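Local coordinates for penicillin-binding protein 2 (Pbp2) (Helicobacter pylori, PDB 5LP5) that probably cross-links peptidoglycan as a penicillin-binding transpeptidase of cell wall synthesis and, in this crystal, forms a complex with the cell-shape protein MreC, at residues N304-P309 and S436-P441; G310-M315 and L442-Y447; L265-Y270 and N300-A305; G252-M257 and I558-E563. All blocks are in the same frame, centred on the assembly; numbering follows the deposited sequence.

Contact 1: residues N304-P309 and S436-P441; sequences NALYPP and SFLATP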
loop_
_atom_site.group_PDB
_atom_site.type_symbol
_atom_site.label_atom_id
_atom_site.label_comp_id
_atom_site.label_asym_id
_atom_site.label_seq_id
_atom_site.Cartn_x
_atom_site.Cartn_y
_atom_site.Cartn_z
ATOM N N ASN A 304 12.726 -19.789 16.948
ATOM C CA ASN A 304 13.974 -20.192 16.279
ATOM C C ASN A 304 15.203 -19.997 17.162
ATOM O O ASN A 304 16.243 -19.505 16.712
ATOM C CB ASN A 304 14.127 -19.427 14.961
ATOM C CG ASN A 304 13.052 -19.795 13.968
ATOM O OD1 ASN A 304 12.125 -19.031 13.701
ATOM N ND2 ASN A 304 13.147 -21.002 13.444
ATOM N N ALA A 305 15.061 -20.394 18.423
ATOM C CA ALA A 305 16.128 -20.298 19.422
ATOM C C ALA A 305 15.862 -21.336 20.477
ATOM O O ALA A 305 14.698 -21.545 20.879
ATOM C CB ALA A 305 16.173 -18.930 20.069
ATOM N N LEU A 306 16.939 -21.990 20.911
ATOM C CA LEU A 306 16.866 -23.108 21.844
ATOM C C LEU A 306 17.565 -22.762 23.176
ATOM O O LEU A 306 18.647 -22.184 23.203
ATOM C CB LEU A 306 17.487 -24.360 21.205
ATOM C CG LEU A 306 16.694 -25.078 20.086
ATOM C CD1 LEU A 306 17.529 -26.104 19.320
ATOM C CD2 LEU A 306 15.431 -25.734 20.647
ATOM N N TYR A 307 16.915 -23.101 24.282
ATOM C CA TYR A 307 17.465 -22.861 25.609
ATOM C C TYR A 307 17.154 -24.082 26.489
ATOM O O TYR A 307 16.164 -24.765 26.253
ATOM C CB TYR A 307 16.830 -21.633 26.262
ATOM C CG TYR A 307 16.857 -20.334 25.482
ATOM C CD1 TYR A 307 15.811 -19.981 24.645
ATOM C CD2 TYR A 307 17.885 -19.435 25.644
ATOM C CE1 TYR A 307 15.820 -18.783 23.957
ATOM C CE2 TYR A 307 17.902 -18.227 24.976
ATOM C CZ TYR A 307 16.860 -17.897 24.140
ATOM O OH TYR A 307 16.856 -16.692 23.465
ATOM N N PRO A 308 18.003 -24.360 27.501
ATOM C CA PRO A 308 17.652 -25.400 28.472
ATOM C C PRO A 308 16.442 -24.954 29.280
ATOM O O PRO A 308 16.434 -23.834 29.792
ATOM C CB PRO A 308 18.902 -25.510 29.372
ATOM C CG PRO A 308 19.982 -24.786 28.658
ATOM C CD PRO A 308 19.324 -23.761 27.779
ATOM N N PRO A 309 15.413 -25.806 29.386
ATOM C CA PRO A 309 14.201 -25.349 30.070
ATOM C C PRO A 309 14.389 -25.073 31.569
ATOM O O PRO A 309 13.714 -24.193 32.116
ATOM C CB PRO A 309 13.200 -26.489 29.829
ATOM C CG PRO A 309 14.021 -27.669 29.573
ATOM C CD PRO A 309 15.287 -27.189 28.916
ATOM N N SER A 436 21.689 -32.050 28.026
ATOM C CA SER A 436 21.373 -32.027 26.598
ATOM C C SER A 436 19.886 -31.708 26.272
ATOM O O SER A 436 19.401 -32.012 25.177
ATOM C CB SER A 436 21.833 -33.345 25.959
ATOM O OG SER A 436 23.253 -33.368 25.829
ATOM N N PHE A 437 19.177 -31.071 27.207
ATOM C CA PHE A 437 17.740 -30.747 27.042
ATOM C C PHE A 437 17.592 -29.318 26.522
ATOM O O PHE A 437 18.093 -28.388 27.151
ATOM C CB PHE A 437 17.001 -30.894 28.395
ATOM C CG PHE A 437 15.480 -31.066 28.291
ATOM C CD1 PHE A 437 14.749 -30.626 27.194
ATOM C CD2 PHE A 437 14.783 -31.668 29.342
ATOM C CE1 PHE A 437 13.368 -30.799 27.144
ATOM C CE2 PHE A 437 13.409 -31.839 29.290
ATOM C CZ PHE A 437 12.699 -31.402 28.190
ATOM N N LEU A 438 16.907 -29.169 25.382
ATOM C CA LEU A 438 16.612 -27.851 24.790
ATOM C C LEU A 438 15.155 -27.671 24.321
ATOM O O LEU A 438 14.550 -28.560 23.718
ATOM C CB LEU A 438 17.540 -27.590 23.612
ATOM C CG LEU A 438 19.019 -27.531 23.928
ATOM C CD1 LEU A 438 19.796 -27.415 22.624
ATOM C CD2 LEU A 438 19.320 -26.376 24.866
ATOM N N ALA A 439 14.608 -26.494 24.588
ATOM C CA ALA A 439 13.258 -26.182 24.177
ATOM C C ALA A 439 13.177 -24.758 23.690
ATOM O O ALA A 439 14.096 -23.974 23.909
ATOM C CB ALA A 439 12.299 -26.399 25.325
ATOM N N THR A 440 12.072 -24.461 22.996
ATOM C CA THR A 440 11.725 -23.113 22.527
ATOM C C THR A 440 10.716 -22.524 23.493
ATOM O O THR A 440 9.935 -23.256 24.085
ATOM C CB THR A 440 11.101 -23.137 21.103
ATOM O OG1 THR A 440 9.958 -24.022 21.053
ATOM C CG2 THR A 440 12.136 -23.561 20.047
ATOM N N PRO A 441 10.735 -21.194 23.680
ATOM C CA PRO A 441 9.670 -20.541 24.437
ATOM C C PRO A 441 8.270 -20.936 24.006
ATOM O O PRO A 441 7.386 -21.011 24.848
ATOM C CB PRO A 441 9.922 -19.065 24.180
ATOM C CG PRO A 441 11.399 -18.979 24.060
ATOM C CD PRO A 441 11.836 -20.257 23.401
#
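An isolated antiparallel bridge inside the penicillin-binding transpeptidase domain brings together two loops that lead into helices, N304-P309 ahead of helix 314-324 and S436-P441 ahead of helix 441-453. Y307 and A439 form its hydrogen-bonded pair: Y307 N donates to A439 O at 3.0 Å, and A439 N returns a bond to Y307 O at 2.9 Å. Both bonds are nearly straight, with N-H...O angles of 166° and 170°, and each donor lies in the plane of the carbonyl it meets. Beyond the bridge the contact passes to side chains. P309 enters from above the F437 ring, its CG 3.8 Å from the ring centroid and only 8° off the normal, a CH-pi contact over the face. The F437 ring, with CG anti to the backbone N, also meets F392 edge-to-face. L438 lies alongside P308, CD2 reaching P308 CD at 3.9 Å, while its CB rests against L306 CB at 4.0 Å. Near the other end, P441 CD comes to the edge of the Y307 ring, crossing it at about a right angle; the phenol hydroxyl is hydrogen-bonded to E563, next to V562 of strand 556-562. T440 stands at the N-cap of helix 441-453. Two backbone hydrogen bonds set the separation of the loops at one point, and the apolar contacts of prolines, leucines and F437 extend the join across a mostly buried surface.

Contact 2: residues G310-M315 and L442-Y447; sequences GSVVKM and LQVLAY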
loop_
_atom_site.group_PDB
_atom_site.type_symbol
_atom_site.label_atom_id
_atom_site.label_comp_id
_atom_site.label_asym_id
_atom_site.label_seq_id
_atom_site.Cartn_x
_atom_site.Cartn_y
_atom_site.Cartn_z
ATOM N N GLY A 310 15.307 -25.800 32.203
ATOM C CA GLY A 310 15.487 -25.734 33.640
ATOM C C GLY A 310 14.313 -26.344 34.386
ATOM O O GLY A 310 13.620 -27.246 33.880
ATOM N N SER A 311 14.057 -25.819 35.583
ATOM C CA SER A 311 13.062 -26.396 36.486
ATOM C C SER A 311 11.622 -26.435 35.924
ATOM O O SER A 311 10.798 -27.183 36.445
ATOM C CB SER A 311 13.102 -25.657 37.836
ATOM O OG SER A 311 14.418 -25.640 38.395
ATOM N N VAL A 312 11.320 -25.662 34.873
ATOM C CA VAL A 312 9.940 -25.578 34.326
ATOM C C VAL A 312 9.364 -26.943 33.912
ATOM O O VAL A 312 8.147 -27.136 33.854
ATOM C CB VAL A 312 9.822 -24.621 33.099
ATOM C CG1 VAL A 312 10.255 -23.217 33.444
ATOM C CG2 VAL A 312 10.632 -25.118 31.924
ATOM N N VAL A 313 10.259 -27.877 33.619
ATOM C CA VAL A 313 9.865 -29.219 33.213
ATOM C C VAL A 313 9.324 -30.069 34.370
ATOM O O VAL A 313 8.711 -31.120 34.139
ATOM C CB VAL A 313 11.053 -29.971 32.590
ATOM C CG1 VAL A 313 11.663 -29.163 31.448
ATOM C CG2 VAL A 313 12.108 -30.290 33.647
ATOM N N LYS A 314 9.539 -29.608 35.603
ATOM C CA LYS A 314 9.378 -30.452 36.788
ATOM C C LYS A 314 8.001 -31.065 36.952
ATOM O O LYS A 314 7.898 -32.208 37.397
ATOM C CB LYS A 314 9.780 -29.701 38.054
ATOM C CG LYS A 314 11.278 -29.738 38.275
ATOM C CD LYS A 314 11.758 -28.862 39.422
ATOM C CE LYS A 314 13.276 -28.964 39.527
ATOM N NZ LYS A 314 13.841 -28.131 40.611
ATOM N N MET A 315 6.948 -30.334 36.590
ATOM C CA MET A 315 5.608 -30.905 36.674
ATOM C C MET A 315 5.356 -31.959 35.568
ATOM O O MET A 315 4.541 -32.877 35.739
ATOM C CB MET A 315 4.503 -29.819 36.750
ATOM C CG MET A 315 4.571 -28.618 35.797
ATOM S SD MET A 315 5.579 -27.169 36.232
ATOM C CE MET A 315 5.204 -27.053 37.961
ATOM N N LEU A 442 8.076 -21.224 22.723
ATOM C CA LEU A 442 6.790 -21.760 22.268
ATOM C C LEU A 442 6.446 -23.106 22.936
ATOM O O LEU A 442 5.325 -23.305 23.406
ATOM C CB LEU A 442 6.746 -21.867 20.744
ATOM C CG LEU A 442 6.303 -20.590 19.997
ATOM C CD1 LEU A 442 6.492 -20.743 18.484
ATOM C CD2 LEU A 442 4.859 -20.212 20.264
ATOM N N GLN A 443 7.409 -24.014 22.986
ATOM C CA GLN A 443 7.194 -25.335 23.589
ATOM C C GLN A 443 6.752 -25.222 25.039
ATOM O O GLN A 443 5.787 -25.896 25.462
ATOM C CB GLN A 443 8.456 -26.216 23.457
ATOM C CG GLN A 443 8.600 -26.800 22.047
ATOM C CD GLN A 443 9.883 -27.562 21.797
ATOM O OE1 GLN A 443 10.941 -27.232 22.331
ATOM N NE2 GLN A 443 9.790 -28.593 20.966
ATOM N N VAL A 444 7.433 -24.347 25.786
ATOM C CA VAL A 444 7.137 -24.138 27.217
ATOM C C VAL A 444 5.715 -23.601 27.401
ATOM O O VAL A 444 4.985 -24.047 28.292
ATOM C CB VAL A 444 8.142 -23.163 27.849
ATOM C CG1 VAL A 444 7.795 -22.890 29.303
ATOM C CG2 VAL A 444 9.558 -23.712 27.741
ATOM N N LEU A 445 5.337 -22.651 26.542
ATOM C CA LEU A 445 4.001 -22.048 26.527
ATOM C C LEU A 445 2.892 -23.059 26.259
ATOM O O LEU A 445 1.881 -23.081 26.993
ATOM C CB LEU A 445 3.939 -20.941 25.466
ATOM C CG LEU A 445 2.575 -20.294 25.204
ATOM C CD1 LEU A 445 2.200 -19.282 26.269
ATOM C CD2 LEU A 445 2.567 -19.634 23.844
ATOM N N ALA A 446 3.045 -23.860 25.200
ATOM C CA ALA A 446 2.037 -24.860 24.869
ATOM C C ALA A 446 1.899 -25.847 26.032
ATOM O O ALA A 446 0.788 -26.225 26.448
ATOM C CB ALA A 446 2.408 -25.589 23.594
ATOM N N TYR A 447 3.054 -26.251 26.535
ATOM C CA TYR A 447 3.166 -27.140 27.681
ATOM C C TYR A 447 2.429 -26.579 28.890
ATOM O O TYR A 447 1.617 -27.279 29.503
ATOM C CB TYR A 447 4.675 -27.368 27.966
ATOM C CG TYR A 447 5.090 -27.781 29.361
ATOM C CD1 TYR A 447 4.763 -29.032 29.877
ATOM C CD2 TYR A 447 5.871 -26.933 30.133
ATOM C CE1 TYR A 447 5.176 -29.416 31.144
ATOM C CE2 TYR A 447 6.288 -27.297 31.397
ATOM C CZ TYR A 447 5.944 -28.541 31.906
ATOM O OH TYR A 447 6.398 -28.891 33.163
#
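Y447 gives up the most surface here and reaches from one helical element to the other. Its CG stands anti to the backbone N (chi1 157°), which sends the phenol from helix 441-453 toward the turn at V312. There the hydroxyl donates to V312 O at 2.6 Å, approaching in the carbonyl plane on a lone pair, and V312 O in turn lies at the edge of the ring, in its plane. The same hydroxyl also bonds G316 N, so it is held from two sides at the start of helix 314-324. This region carries S311 and K314, spaced as in the SxxK motif of penicillin-binding proteins, where the serine is the acylated nucleophile; that role is probable here by family. K314 NZ makes a salt bridge with D368, and S311 OG is bonded to S366. V312, next in buried surface and with its CB directed toward the partner helix, brings CG2 to V444 CG1 at 4.5 Å, a loose apolar contact beside W544, which touches both valines. M315 crosses the phenol obliquely: chi1 of 45°, the crowded position between backbone N and carbonyl carbon, puts M315 CG 4.1 Å from Y447 CZ. Further out, the methionine chain bends at chi2 and chi3.

Contact 3: residues L265-Y270 and N300-A305; sequences LVAGSY and NRFANA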
loop_
_atom_site.group_PDB
_atom_site.type_symbol
_atom_site.label_atom_id
_atom_site.label_comp_id
_atom_site.label_asym_id
_atom_site.label_seq_id
_atom_site.Cartn_x
_atom_site.Cartn_y
_atom_site.Cartn_z
ATOM N N LEU A 265 -1.690 -13.570 21.691
ATOM C CA LEU A 265 -1.972 -12.174 21.879
ATOM C C LEU A 265 -0.666 -11.382 21.949
ATOM O O LEU A 265 -0.626 -10.232 21.563
ATOM C CB LEU A 265 -2.799 -11.967 23.149
ATOM C CG LEU A 265 -4.149 -12.703 23.263
ATOM C CD1 LEU A 265 -4.821 -12.472 24.615
ATOM C CD2 LEU A 265 -5.096 -12.290 22.156
ATOM N N VAL A 266 0.391 -12.002 22.457
ATOM C CA VAL A 266 1.729 -11.424 22.424
ATOM C C VAL A 266 2.728 -12.450 21.903
ATOM O O VAL A 266 2.558 -13.648 22.092
ATOM C CB VAL A 266 2.167 -10.980 23.825
ATOM C CG1 VAL A 266 3.561 -10.391 23.798
ATOM C CG2 VAL A 266 1.175 -9.968 24.386
ATOM N N ALA A 267 3.762 -11.951 21.232
ATOM C CA ALA A 267 4.932 -12.721 20.805
ATOM C C ALA A 267 6.081 -11.730 20.570
ATOM O O ALA A 267 6.271 -11.182 19.467
ATOM C CB ALA A 267 4.635 -13.516 19.555
ATOM N N GLY A 268 6.832 -11.476 21.629
ATOM C CA GLY A 268 7.965 -10.592 21.536
ATOM C C GLY A 268 9.269 -11.340 21.472
ATOM O O GLY A 268 9.438 -12.339 22.153
ATOM N N SER A 269 10.190 -10.850 20.650
ATOM C CA SER A 269 11.559 -11.358 20.628
ATOM C C SER A 269 12.514 -10.189 20.651
ATOM O O SER A 269 12.429 -9.320 19.799
ATOM C CB SER A 269 11.824 -12.219 19.382
ATOM O OG SER A 269 13.228 -12.446 19.211
ATOM N N TYR A 270 13.444 -10.189 21.602
ATOM C CA TYR A 270 14.193 -8.966 21.914
ATOM C C TYR A 270 15.694 -9.140 21.877
ATOM O O TYR A 270 16.250 -9.976 22.600
ATOM C CB TYR A 270 13.757 -8.417 23.268
ATOM C CG TYR A 270 12.275 -8.205 23.289
ATOM C CD1 TYR A 270 11.717 -7.033 22.785
ATOM C CD2 TYR A 270 11.412 -9.203 23.751
ATOM C CE1 TYR A 270 10.334 -6.847 22.774
ATOM C CE2 TYR A 270 10.034 -9.027 23.738
ATOM C CZ TYR A 270 9.509 -7.847 23.246
ATOM O OH TYR A 270 8.167 -7.632 23.240
ATOM N N ASN A 300 14.752 -14.754 15.870
ATOM C CA ASN A 300 13.458 -15.034 16.432
ATOM C C ASN A 300 13.675 -15.961 17.627
ATOM O O ASN A 300 14.021 -17.123 17.482
ATOM C CB ASN A 300 12.555 -15.689 15.381
ATOM C CG ASN A 300 11.147 -15.954 15.889
ATOM O OD1 ASN A 300 10.950 -16.374 17.027
ATOM N ND2 ASN A 300 10.162 -15.705 15.037
ATOM N N ARG A 301 13.461 -15.430 18.818
ATOM C CA ARG A 301 13.752 -16.160 20.028
ATOM C C ARG A 301 12.590 -16.991 20.589
ATOM O O ARG A 301 12.824 -17.820 21.461
ATOM C CB ARG A 301 14.220 -15.171 21.079
ATOM C CG ARG A 301 15.589 -14.592 20.774
ATOM C CD ARG A 301 16.030 -13.647 21.879
ATOM N NE ARG A 301 17.435 -13.271 21.755
ATOM C CZ ARG A 301 17.906 -12.409 20.856
ATOM N NH1 ARG A 301 17.097 -11.814 19.954
ATOM N NH2 ARG A 301 19.203 -12.143 20.845
ATOM N N PHE A 302 11.352 -16.785 20.124
ATOM C CA PHE A 302 10.243 -17.621 20.602
ATOM C C PHE A 302 10.036 -18.911 19.773
ATOM O O PHE A 302 9.456 -19.881 20.272
ATOM C CB PHE A 302 8.921 -16.819 20.767
ATOM C CG PHE A 302 8.407 -16.161 19.505
ATOM C CD1 PHE A 302 7.725 -16.892 18.537
ATOM C CD2 PHE A 302 8.581 -14.792 19.298
ATOM C CE1 PHE A 302 7.264 -16.286 17.370
ATOM C CE2 PHE A 302 8.111 -14.189 18.135
ATOM C CZ PHE A 302 7.449 -14.939 17.173
ATOM N N ALA A 303 10.531 -18.910 18.530
ATOM C CA ALA A 303 10.368 -20.041 17.591
ATOM C C ALA A 303 11.663 -20.592 16.980
ATOM O O ALA A 303 11.685 -21.737 16.516
ATOM C CB ALA A 303 9.431 -19.636 16.465
ATOM N N ASN A 304 12.726 -19.789 16.948
ATOM C CA ASN A 304 13.974 -20.192 16.279
ATOM C C ASN A 304 15.203 -19.997 17.162
ATOM O O ASN A 304 16.243 -19.505 16.712
ATOM C CB ASN A 304 14.127 -19.427 14.961
ATOM C CG ASN A 304 13.052 -19.795 13.968
ATOM O OD1 ASN A 304 12.125 -19.031 13.701
ATOM N ND2 ASN A 304 13.147 -21.002 13.444
ATOM N N ALA A 305 15.061 -20.394 18.423
ATOM C CA ALA A 305 16.128 -20.298 19.422
ATOM C C ALA A 305 15.862 -21.336 20.477
ATOM O O ALA A 305 14.698 -21.545 20.879
ATOM C CB ALA A 305 16.173 -18.930 20.069
#
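The end of strand 264-270 passes the irregular segment N300-A305 most closely at S269 and R301, whose CA atoms are 5.3 Å apart. S269 makes the polar link: with OG anti to its backbone N (chi1 166°), the hydroxyl accepts from R301 N at 3.0 Å, and L299 O is a further partner of the same oxygen. R301 runs its extended chain past this hydroxyl and lays one face of its guanidinium over Y270 O, 3.2 Å above the plane and toward the rim. The angle there is too poor for a bond; the group is held instead by a salt bridge to E563 and by the carbonyls of Y295 and N296, which would favour its charged form. F302 is sandwiched. A267 CB sits over one face, 4.0 Å from the ring centroid, and N300 OD1 covers the opposite face, 3.4 Å above the ring plane and over its centre. The ring reaches this position with CG in the crowded place between backbone N and carbonyl carbon, chi1 59°. N300 OD1 is meanwhile fixed by A303 N, which donates from above the carbonyl plane at 3.0 Å, and more weakly by F302 N. V162 of helix 160-163 touches both A267 and F302. An amide oxygen accepting from the backbone three residues on is an Asx motif, here shaping a turn beside an outer strand of the antiparallel sheet in the transpeptidase domain.

Contact 4: residues G252-M257 and I558-E563; sequences GAILVM and ITILVE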
loop_
_atom_site.group_PDB
_atom_site.type_symbol
_atom_site.label_atom_id
_atom_site.label_comp_id
_atom_site.label_asym_id
_atom_site.label_seq_id
_atom_site.Cartn_x
_atom_site.Cartn_y
_atom_site.Cartn_z
ATOM N N GLY A 252 15.483 -11.520 25.166
ATOM C CA GLY A 252 14.706 -12.703 25.510
ATOM C C GLY A 252 13.453 -12.775 24.675
ATOM O O GLY A 252 13.474 -12.411 23.506
ATOM N N ALA A 253 12.374 -13.258 25.279
ATOM C CA ALA A 253 11.128 -13.474 24.558
ATOM C C ALA A 253 9.945 -13.610 25.503
ATOM O O ALA A 253 10.096 -14.108 26.626
ATOM C CB ALA A 253 11.228 -14.711 23.698
ATOM N N ILE A 254 8.776 -13.179 25.025
ATOM C CA ILE A 254 7.553 -13.224 25.825
ATOM C C ILE A 254 6.292 -13.577 25.020
ATOM O O ILE A 254 6.124 -13.144 23.889
ATOM C CB ILE A 254 7.337 -11.913 26.591
ATOM C CG1 ILE A 254 6.085 -12.016 27.450
ATOM C CG2 ILE A 254 7.246 -10.732 25.637
ATOM C CD1 ILE A 254 6.044 -10.951 28.516
ATOM N N LEU A 255 5.416 -14.367 25.634
ATOM C CA LEU A 255 4.292 -14.968 24.932
ATOM C C LEU A 255 3.075 -14.982 25.799
ATOM O O LEU A 255 3.134 -15.401 26.936
ATOM C CB LEU A 255 4.603 -16.419 24.576
ATOM C CG LEU A 255 5.599 -16.682 23.451
ATOM C CD1 LEU A 255 6.041 -18.137 23.482
ATOM C CD2 LEU A 255 4.956 -16.335 22.115
ATOM N N VAL A 256 1.966 -14.518 25.243
ATOM C CA VAL A 256 0.668 -14.647 25.886
ATOM C C VAL A 256 -0.207 -15.464 24.960
ATOM O O VAL A 256 -0.189 -15.232 23.749
ATOM C CB VAL A 256 0.003 -13.281 26.131
ATOM C CG1 VAL A 256 -1.400 -13.466 26.668
ATOM C CG2 VAL A 256 0.827 -12.455 27.097
ATOM N N MET A 257 -0.969 -16.400 25.521
ATOM C CA MET A 257 -1.789 -17.266 24.691
ATOM C C MET A 257 -3.122 -17.654 25.295
ATOM O O MET A 257 -3.200 -18.130 26.408
ATOM C CB MET A 257 -1.033 -18.536 24.361
ATOM C CG MET A 257 -1.823 -19.477 23.459
ATOM S SD MET A 257 -0.984 -21.018 23.048
ATOM C CE MET A 257 -0.929 -21.853 24.627
ATOM N N ILE A 558 1.072 -17.495 30.015
ATOM C CA ILE A 558 2.111 -16.518 29.725
ATOM C C ILE A 558 3.435 -17.202 29.934
ATOM O O ILE A 558 3.555 -17.981 30.847
ATOM C CB ILE A 558 2.017 -15.321 30.672
ATOM C CG1 ILE A 558 0.637 -14.670 30.536
ATOM C CG2 ILE A 558 3.138 -14.339 30.388
ATOM C CD1 ILE A 558 0.400 -13.458 31.410
ATOM N N THR A 559 4.419 -16.919 29.091
ATOM C CA THR A 559 5.719 -17.557 29.188
ATOM C C THR A 559 6.782 -16.510 28.884
ATOM O O THR A 559 6.748 -15.851 27.841
ATOM C CB THR A 559 5.850 -18.734 28.202
ATOM O OG1 THR A 559 4.982 -19.813 28.588
ATOM C CG2 THR A 559 7.276 -19.263 28.173
ATOM N N ILE A 560 7.725 -16.356 29.808
ATOM C CA ILE A 560 8.716 -15.279 29.731
ATOM C C ILE A 560 10.103 -15.844 29.887
ATOM O O ILE A 560 10.325 -16.708 30.727
ATOM C CB ILE A 560 8.488 -14.209 30.822
ATOM C CG1 ILE A 560 7.117 -13.562 30.638
ATOM C CG2 ILE A 560 9.566 -13.130 30.772
ATOM C CD1 ILE A 560 6.645 -12.747 31.819
ATOM N N LEU A 561 11.027 -15.342 29.072
ATOM C CA LEU A 561 12.415 -15.771 29.107
ATOM C C LEU A 561 13.374 -14.592 28.926
ATOM O O LEU A 561 13.396 -13.980 27.857
ATOM C CB LEU A 561 12.658 -16.787 28.003
ATOM C CG LEU A 561 14.138 -17.069 27.768
ATOM C CD1 LEU A 561 14.690 -18.090 28.748
ATOM C CD2 LEU A 561 14.308 -17.551 26.358
ATOM N N VAL A 562 14.173 -14.288 29.951
ATOM C CA VAL A 562 15.152 -13.199 29.844
ATOM C C VAL A 562 16.570 -13.742 29.762
ATOM O O VAL A 562 17.069 -14.353 30.705
ATOM C CB VAL A 562 15.071 -12.192 31.014
ATOM C CG1 VAL A 562 16.162 -11.140 30.898
ATOM C CG2 VAL A 562 13.716 -11.510 31.040
ATOM N N GLU A 563 17.221 -13.509 28.629
ATOM C CA GLU A 563 18.582 -13.970 28.452
ATOM C C GLU A 563 19.472 -13.361 29.527
ATOM O O GLU A 563 19.462 -12.150 29.736
ATOM C CB GLU A 563 19.103 -13.646 27.046
ATOM C CG GLU A 563 18.582 -14.610 25.989
ATOM C CD GLU A 563 19.163 -14.355 24.613
ATOM O OE1 GLU A 563 20.092 -13.546 24.501
ATOM O OE2 GLU A 563 18.698 -14.958 23.636
#
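Four backbone hydrogen bonds join strands 252-258 and 556-562, grouped in two hydrogen-bonded pairs. A253 N donates to L561 O at 2.9 Å, and L561 N answers to A253 O, coming in nearly along the C=O axis. One pair further, T559 N reaches L255 O at 2.9 Å, whereas L255 N meets T559 O at 3.0 Å with a more bent N-H...O angle of 137°. Between them I254 and I560 face each other in a non-hydrogen-bonded pair, lying side by side with I254 CD1 against I560 CG1 at 3.5 Å; V256 CG2 and I558 CG1 meet likewise at 4.1 Å. G252 closes the register opposite V562: its CA makes a CA-H...O contact with L561 O, and at its backbone angles, with phi positive, a CB would be pressed against the preceding carbonyl oxygen, so glycine fits here. The axes run 172° apart, antiparallel neighbours within the central five-stranded sheet of the penicillin-binding transpeptidase fold, where the chain's first and last strands of the sheet lie side by side. On the face of A253, L255, T559 and L561, helix 441-453 covers L255 and T559 through L445. T559 OG1 is bonded to T546 OG1 on strand 542-549.

Contacts 3 and 4 build on one sheet, their centres 7 Å apart, and G268 N to I254 O at 2.9 Å joins their neighbouring strands. E563 ties three contacts together: its OE2 lies 2.8 Å from R301 NE in a salt bridge and 2.5 Å from Y307 OH, so contact 4 reaches both contact 3 and contact 1. Contact 1 leads directly into contact 2 along both of its segments, with F437 CE2 on V313 CG1 at 3.9 Å. F302 O, 3.1 Å from L442 N, probably bonds the first turn of helix 441-453. Contact 2 holds S311, the probable nucleophile; its centre lies 10 Å from that of contact 1 and 12 Å from that of contact 4.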